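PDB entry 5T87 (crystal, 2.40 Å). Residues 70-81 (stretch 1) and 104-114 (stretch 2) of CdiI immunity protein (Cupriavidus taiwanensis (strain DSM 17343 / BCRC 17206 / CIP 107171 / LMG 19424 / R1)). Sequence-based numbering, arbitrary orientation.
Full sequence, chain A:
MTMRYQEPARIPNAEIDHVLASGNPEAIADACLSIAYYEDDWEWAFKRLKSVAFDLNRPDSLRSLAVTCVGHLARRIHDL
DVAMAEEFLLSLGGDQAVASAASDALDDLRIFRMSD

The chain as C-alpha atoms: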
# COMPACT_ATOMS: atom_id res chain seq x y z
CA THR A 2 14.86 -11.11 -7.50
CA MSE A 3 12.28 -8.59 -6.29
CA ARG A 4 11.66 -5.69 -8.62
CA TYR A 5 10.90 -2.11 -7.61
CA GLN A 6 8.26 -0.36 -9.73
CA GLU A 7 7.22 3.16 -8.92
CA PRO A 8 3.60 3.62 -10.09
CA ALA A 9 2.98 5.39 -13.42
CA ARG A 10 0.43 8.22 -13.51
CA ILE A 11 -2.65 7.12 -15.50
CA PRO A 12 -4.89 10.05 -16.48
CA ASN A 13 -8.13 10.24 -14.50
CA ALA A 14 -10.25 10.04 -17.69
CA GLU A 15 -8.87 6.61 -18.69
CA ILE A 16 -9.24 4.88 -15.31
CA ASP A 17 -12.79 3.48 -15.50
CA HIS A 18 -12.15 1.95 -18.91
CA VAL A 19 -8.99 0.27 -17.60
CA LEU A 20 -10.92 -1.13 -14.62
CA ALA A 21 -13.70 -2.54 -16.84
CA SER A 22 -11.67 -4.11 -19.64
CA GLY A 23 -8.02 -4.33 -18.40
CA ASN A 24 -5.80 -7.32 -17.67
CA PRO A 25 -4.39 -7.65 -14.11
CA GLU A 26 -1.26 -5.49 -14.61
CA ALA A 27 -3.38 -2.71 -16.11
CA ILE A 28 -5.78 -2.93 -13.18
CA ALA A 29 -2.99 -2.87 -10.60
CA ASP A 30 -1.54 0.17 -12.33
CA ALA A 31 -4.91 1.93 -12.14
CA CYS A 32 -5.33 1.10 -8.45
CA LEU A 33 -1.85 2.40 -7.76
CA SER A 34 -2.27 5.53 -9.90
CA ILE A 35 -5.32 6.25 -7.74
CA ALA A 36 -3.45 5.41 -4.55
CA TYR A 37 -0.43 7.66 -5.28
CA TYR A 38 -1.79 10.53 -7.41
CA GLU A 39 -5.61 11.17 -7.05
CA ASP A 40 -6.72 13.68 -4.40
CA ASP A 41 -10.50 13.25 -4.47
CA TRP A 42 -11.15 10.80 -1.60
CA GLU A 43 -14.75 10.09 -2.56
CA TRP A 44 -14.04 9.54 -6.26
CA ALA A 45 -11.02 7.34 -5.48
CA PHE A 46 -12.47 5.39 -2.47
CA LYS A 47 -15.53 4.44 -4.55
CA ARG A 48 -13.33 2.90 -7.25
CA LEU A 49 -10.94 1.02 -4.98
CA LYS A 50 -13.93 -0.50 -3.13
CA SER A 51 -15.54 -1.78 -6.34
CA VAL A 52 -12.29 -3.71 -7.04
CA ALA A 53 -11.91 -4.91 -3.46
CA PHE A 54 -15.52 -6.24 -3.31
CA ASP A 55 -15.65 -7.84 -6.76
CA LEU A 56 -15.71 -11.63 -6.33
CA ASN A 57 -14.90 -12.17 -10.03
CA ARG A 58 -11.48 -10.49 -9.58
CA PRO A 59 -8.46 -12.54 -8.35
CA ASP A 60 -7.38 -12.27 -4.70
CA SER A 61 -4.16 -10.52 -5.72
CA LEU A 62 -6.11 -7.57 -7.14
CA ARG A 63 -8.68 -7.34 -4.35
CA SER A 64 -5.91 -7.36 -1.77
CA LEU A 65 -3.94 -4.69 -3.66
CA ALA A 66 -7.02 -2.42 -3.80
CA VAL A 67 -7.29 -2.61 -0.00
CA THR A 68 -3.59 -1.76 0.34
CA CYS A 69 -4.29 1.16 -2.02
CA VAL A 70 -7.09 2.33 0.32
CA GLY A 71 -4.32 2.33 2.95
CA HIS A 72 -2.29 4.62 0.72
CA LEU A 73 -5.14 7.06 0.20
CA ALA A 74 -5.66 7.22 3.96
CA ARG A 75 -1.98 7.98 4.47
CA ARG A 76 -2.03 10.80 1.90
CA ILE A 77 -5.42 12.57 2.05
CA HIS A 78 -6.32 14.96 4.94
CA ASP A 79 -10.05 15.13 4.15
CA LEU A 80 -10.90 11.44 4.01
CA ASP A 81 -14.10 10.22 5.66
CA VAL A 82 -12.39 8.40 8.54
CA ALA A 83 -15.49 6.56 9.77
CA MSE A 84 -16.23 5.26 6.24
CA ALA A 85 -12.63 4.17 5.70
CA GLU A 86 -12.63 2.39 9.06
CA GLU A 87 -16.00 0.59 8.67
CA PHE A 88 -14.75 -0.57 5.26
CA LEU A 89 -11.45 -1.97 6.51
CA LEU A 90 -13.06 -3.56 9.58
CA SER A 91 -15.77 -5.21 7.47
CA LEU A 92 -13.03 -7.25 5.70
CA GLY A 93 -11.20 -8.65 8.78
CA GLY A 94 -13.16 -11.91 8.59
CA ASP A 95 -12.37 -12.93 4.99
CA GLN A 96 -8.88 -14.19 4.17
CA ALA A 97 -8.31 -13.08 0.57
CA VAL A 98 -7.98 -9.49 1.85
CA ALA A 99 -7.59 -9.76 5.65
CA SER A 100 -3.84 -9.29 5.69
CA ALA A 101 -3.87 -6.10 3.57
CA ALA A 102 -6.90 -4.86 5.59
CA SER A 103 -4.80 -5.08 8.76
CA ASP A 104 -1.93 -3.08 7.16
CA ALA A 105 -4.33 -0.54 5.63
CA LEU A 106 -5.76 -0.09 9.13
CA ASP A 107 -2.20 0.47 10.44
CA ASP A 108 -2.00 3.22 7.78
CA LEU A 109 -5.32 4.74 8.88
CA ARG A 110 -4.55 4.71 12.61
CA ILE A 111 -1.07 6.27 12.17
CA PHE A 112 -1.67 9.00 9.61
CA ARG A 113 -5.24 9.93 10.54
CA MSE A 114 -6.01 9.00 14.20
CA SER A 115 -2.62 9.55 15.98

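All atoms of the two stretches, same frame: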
# COMPACT_ATOMS: atom_id res chain seq x y z
N VAL A 70 -6.24 1.53 -0.58
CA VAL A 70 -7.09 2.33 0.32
C VAL A 70 -6.25 2.83 1.50
O VAL A 70 -6.41 3.97 1.96
CB VAL A 70 -8.36 1.56 0.77
CG1 VAL A 70 -9.10 2.27 1.91
CG2 VAL A 70 -9.31 1.37 -0.42
N GLY A 71 -5.33 1.97 1.95
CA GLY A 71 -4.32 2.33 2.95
C GLY A 71 -3.47 3.50 2.53
O GLY A 71 -3.16 4.37 3.35
N HIS A 72 -3.10 3.53 1.26
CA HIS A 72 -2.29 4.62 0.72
C HIS A 72 -3.05 5.91 0.67
O HIS A 72 -2.51 6.96 1.05
CB HIS A 72 -1.75 4.29 -0.67
CG HIS A 72 -0.80 3.14 -0.68
ND1 HIS A 72 0.14 2.95 0.30
CD2 HIS A 72 -0.66 2.11 -1.54
CE1 HIS A 72 0.84 1.86 0.04
NE2 HIS A 72 0.36 1.32 -1.07
N LEU A 73 -4.29 5.86 0.19
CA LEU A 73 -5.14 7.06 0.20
C LEU A 73 -5.24 7.66 1.59
O LEU A 73 -5.05 8.85 1.76
CB LEU A 73 -6.54 6.75 -0.26
CG LEU A 73 -6.78 6.60 -1.75
CD1 LEU A 73 -8.28 6.50 -1.99
CD2 LEU A 73 -6.20 7.78 -2.50
N ALA A 74 -5.52 6.81 2.57
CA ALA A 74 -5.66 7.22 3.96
C ALA A 74 -4.42 7.93 4.49
O ALA A 74 -4.51 8.95 5.17
CB ALA A 74 -5.97 6.02 4.84
N ARG A 75 -3.26 7.37 4.17
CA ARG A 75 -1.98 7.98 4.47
C ARG A 75 -1.84 9.40 3.89
O ARG A 75 -1.31 10.29 4.55
CB ARG A 75 -0.83 7.07 3.97
CG ARG A 75 0.54 7.72 3.93
CD ARG A 75 1.65 6.70 3.77
NE ARG A 75 1.64 5.96 2.50
CZ ARG A 75 1.96 6.45 1.29
NH1 ARG A 75 2.29 7.73 1.14
NH2 ARG A 75 1.92 5.66 0.23
N ARG A 76 -2.33 9.60 2.67
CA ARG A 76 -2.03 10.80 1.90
C ARG A 76 -3.03 11.93 2.04
O ARG A 76 -2.63 13.08 1.99
CB ARG A 76 -1.89 10.48 0.42
CG ARG A 76 -0.61 9.74 0.05
CD ARG A 76 -0.29 9.88 -1.43
NE ARG A 76 -1.47 9.61 -2.26
CZ ARG A 76 -2.20 10.51 -2.93
NH1 ARG A 76 -1.88 11.80 -2.94
NH2 ARG A 76 -3.25 10.08 -3.62
N ILE A 77 -4.31 11.60 2.23
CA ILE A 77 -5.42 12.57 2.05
C ILE A 77 -6.06 13.08 3.36
O ILE A 77 -6.72 12.32 4.06
CB ILE A 77 -6.48 11.96 1.09
CG1 ILE A 77 -5.84 11.78 -0.30
CG2 ILE A 77 -7.74 12.83 1.02
CD1 ILE A 77 -6.78 11.36 -1.39
N HIS A 78 -5.89 14.38 3.65
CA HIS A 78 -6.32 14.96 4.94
C HIS A 78 -7.83 14.87 5.13
O HIS A 78 -8.29 14.59 6.24
CB HIS A 78 -5.86 16.42 5.12
CG HIS A 78 -5.82 16.89 6.55
ND1 HIS A 78 -6.96 17.14 7.29
CD2 HIS A 78 -4.77 17.16 7.37
CE1 HIS A 78 -6.62 17.54 8.51
NE2 HIS A 78 -5.30 17.56 8.58
N ASP A 79 -8.59 15.05 4.06
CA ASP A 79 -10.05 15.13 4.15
C ASP A 79 -10.79 13.84 3.80
O ASP A 79 -11.92 13.87 3.29
CB ASP A 79 -10.58 16.31 3.30
CG ASP A 79 -10.33 16.15 1.81
OD1 ASP A 79 -9.82 15.09 1.34
OD2 ASP A 79 -10.65 17.12 1.09
N LEU A 80 -10.17 12.69 4.07
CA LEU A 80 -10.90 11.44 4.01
C LEU A 80 -12.06 11.41 5.02
O LEU A 80 -12.03 12.10 6.05
CB LEU A 80 -9.98 10.23 4.23
CG LEU A 80 -9.68 9.83 5.68
CD1 LEU A 80 -8.84 8.58 5.73
CD2 LEU A 80 -8.98 10.96 6.42
N ASP A 81 -13.07 10.61 4.71
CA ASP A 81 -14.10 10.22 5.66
C ASP A 81 -13.57 9.06 6.50
O ASP A 81 -13.59 7.92 6.07
CB ASP A 81 -15.37 9.81 4.88
CG ASP A 81 -16.61 9.77 5.75
OD1 ASP A 81 -16.49 9.55 6.97
OD2 ASP A 81 -17.71 9.95 5.20
N ASP A 104 -2.98 -4.07 7.46
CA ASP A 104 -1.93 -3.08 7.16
C ASP A 104 -2.49 -1.75 6.68
O ASP A 104 -1.86 -0.70 6.85
CB ASP A 104 -0.96 -3.61 6.10
CG ASP A 104 -0.20 -4.86 6.54
OD1 ASP A 104 -0.17 -5.19 7.75
OD2 ASP A 104 0.39 -5.51 5.65
N ALA A 105 -3.66 -1.78 6.03
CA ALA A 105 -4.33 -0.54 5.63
C ALA A 105 -4.84 0.20 6.88
O ALA A 105 -4.77 1.43 6.97
CB ALA A 105 -5.46 -0.86 4.67
N LEU A 106 -5.32 -0.58 7.84
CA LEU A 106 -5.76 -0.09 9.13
C LEU A 106 -4.61 0.54 9.94
O LEU A 106 -4.78 1.60 10.56
CB LEU A 106 -6.39 -1.24 9.91
CG LEU A 106 -7.51 -0.95 10.89
CD1 LEU A 106 -8.66 -0.22 10.20
CD2 LEU A 106 -7.97 -2.28 11.49
N ASP A 107 -3.44 -0.12 9.93
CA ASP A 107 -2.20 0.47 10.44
C ASP A 107 -1.99 1.85 9.82
O ASP A 107 -1.68 2.80 10.53
CB ASP A 107 -0.97 -0.42 10.13
CG ASP A 107 -0.84 -1.62 11.08
OD1 ASP A 107 -1.73 -1.82 11.94
OD2 ASP A 107 0.16 -2.38 10.97
N ASP A 108 -2.17 1.95 8.50
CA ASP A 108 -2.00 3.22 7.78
C ASP A 108 -3.01 4.27 8.24
O ASP A 108 -2.65 5.43 8.46
CB ASP A 108 -2.06 3.01 6.25
CG ASP A 108 -0.89 2.16 5.71
OD1 ASP A 108 -0.03 1.73 6.52
OD2 ASP A 108 -0.83 1.93 4.48
N LEU A 109 -4.26 3.85 8.42
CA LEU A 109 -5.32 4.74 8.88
C LEU A 109 -5.04 5.28 10.28
O LEU A 109 -5.04 6.50 10.50
CB LEU A 109 -6.68 4.03 8.88
CG LEU A 109 -7.92 4.90 9.07
CD1 LEU A 109 -8.03 5.94 7.96
CD2 LEU A 109 -9.19 4.06 9.15
N ARG A 110 -4.75 4.37 11.21
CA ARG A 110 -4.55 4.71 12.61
C ARG A 110 -3.34 5.65 12.84
O ARG A 110 -3.37 6.51 13.72
CB ARG A 110 -4.38 3.44 13.46
CG ARG A 110 -5.57 2.46 13.41
CD ARG A 110 -6.68 2.82 14.39
NE ARG A 110 -7.97 2.16 14.12
CZ ARG A 110 -8.28 0.88 14.39
NH1 ARG A 110 -9.51 0.43 14.12
NH2 ARG A 110 -7.37 0.05 14.91
N ILE A 111 -2.29 5.48 12.03
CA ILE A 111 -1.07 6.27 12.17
C ILE A 111 -1.29 7.67 11.61
O ILE A 111 -1.14 8.67 12.32
CB ILE A 111 0.13 5.59 11.45
CG1 ILE A 111 0.58 4.32 12.18
CG2 ILE A 111 1.29 6.57 11.25
CD1 ILE A 111 1.49 4.54 13.38
N PHE A 112 -1.63 7.73 10.33
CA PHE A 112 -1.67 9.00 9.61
C PHE A 112 -2.90 9.84 9.89
O PHE A 112 -2.88 11.04 9.64
CB PHE A 112 -1.52 8.76 8.09
CG PHE A 112 -0.13 8.40 7.70
CD1 PHE A 112 0.81 9.40 7.47
CD2 PHE A 112 0.26 7.08 7.60
CE1 PHE A 112 2.12 9.08 7.13
CE2 PHE A 112 1.57 6.75 7.27
CZ PHE A 112 2.50 7.76 7.04
N ARG A 113 -3.96 9.22 10.38
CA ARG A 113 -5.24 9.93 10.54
C ARG A 113 -5.91 9.89 11.91
O ARG A 113 -6.89 10.60 12.09
CB ARG A 113 -6.21 9.45 9.46
CG ARG A 113 -5.74 9.72 8.04
CD ARG A 113 -5.60 11.21 7.77
NE ARG A 113 -4.77 11.51 6.61
CZ ARG A 113 -3.93 12.54 6.50
NH1 ARG A 113 -3.74 13.40 7.50
NH2 ARG A 113 -3.25 12.70 5.38
N MSE A 114 -5.42 9.08 12.85
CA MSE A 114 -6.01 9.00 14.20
C MSE A 114 -4.99 9.10 15.33
O MSE A 114 -5.34 8.89 16.49
CB MSE A 114 -6.84 7.70 14.31
CG MSE A 114 -7.71 7.47 13.06
SE MSE A 114 -9.00 5.97 13.18
CE MSE A 114 -10.25 6.71 14.52

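Helix 70-76 and the helix of stretch 2 run side by side in nearly the same direction. Their axes are inclined by 7° and approach to 8.1 Å. Together the two stretches bury 534 Å², counting both sides.

Gly71 is where the backbones come closest, with its CA 3.9 Å from the CA of Ala105. The CB of Ala105 points toward stretch 1 and lies 3.8 Å from Gly71 CA. Glycine suits this place because a CB here would point at stretch 2. It would fall 3.0 Å from Asp108 OD2, a clash, and 3.1 Å from Ala105 CA. Gly71 O also packs against Asp108 CB at 3.4 Å.

His72 starts away from stretch 2, but its ring end comes nearer. Its ND1 is 4.4 Å from Asp108 OD2, so this is a loose approach. His72 NE2 and both carboxylate oxygens of Asp108 have hydrogen bonds elsewhere in the structure. Leu73 is buried but out of reach of stretch 2.

Ala74 points toward stretch 2. Its small side chain fits between the helices, with CB 3.7 Å from Leu109 CD1. Its carbonyl accepts a hydrogen bond from Arg113 NE, with NE 2.9 Å from Ala74 O. No backbone amide of stretch 1 bonds to Ala74 O, so this carbonyl near the end of the helix is free to accept from the arginine.

Arg75 leaves sideways and lays its aliphatic part over one face of the Phe112 ring. Its CG sits 3.5 Å from the centroid of that ring, 7° off the normal, in a CH-pi contact. The long methylene chain suits the flat ring, and both residues remain partly exposed. Arg75 O is 3.2 Å from Arg113 NH2.

Arg76 points away, and its guanidinium is hydrogen-bonded elsewhere in the structure. Ile77 is the first residue to leave helical geometry and begins a type I turn that ends at Leu80. Its side chain also points away. The guanidinium of Arg113 reaches the end of helix 70-76, where backbone carbonyls gather. The backbone N of His78 lies over one face of this group, 3.6 Å from Arg113 NH2. Asp79 makes no contact with stretch 2.

The turn brings Leu80 back toward stretch 2. Its CD1 meets Leu109 CD1 at 3.5 Å, and its CD2 meets Arg113 CD at 3.6 Å. Leu80 thus covers both an apolar neighbour and the aliphatic part of the arginine. Asp81, at the N-cap position of the next helix, lies beyond the contact.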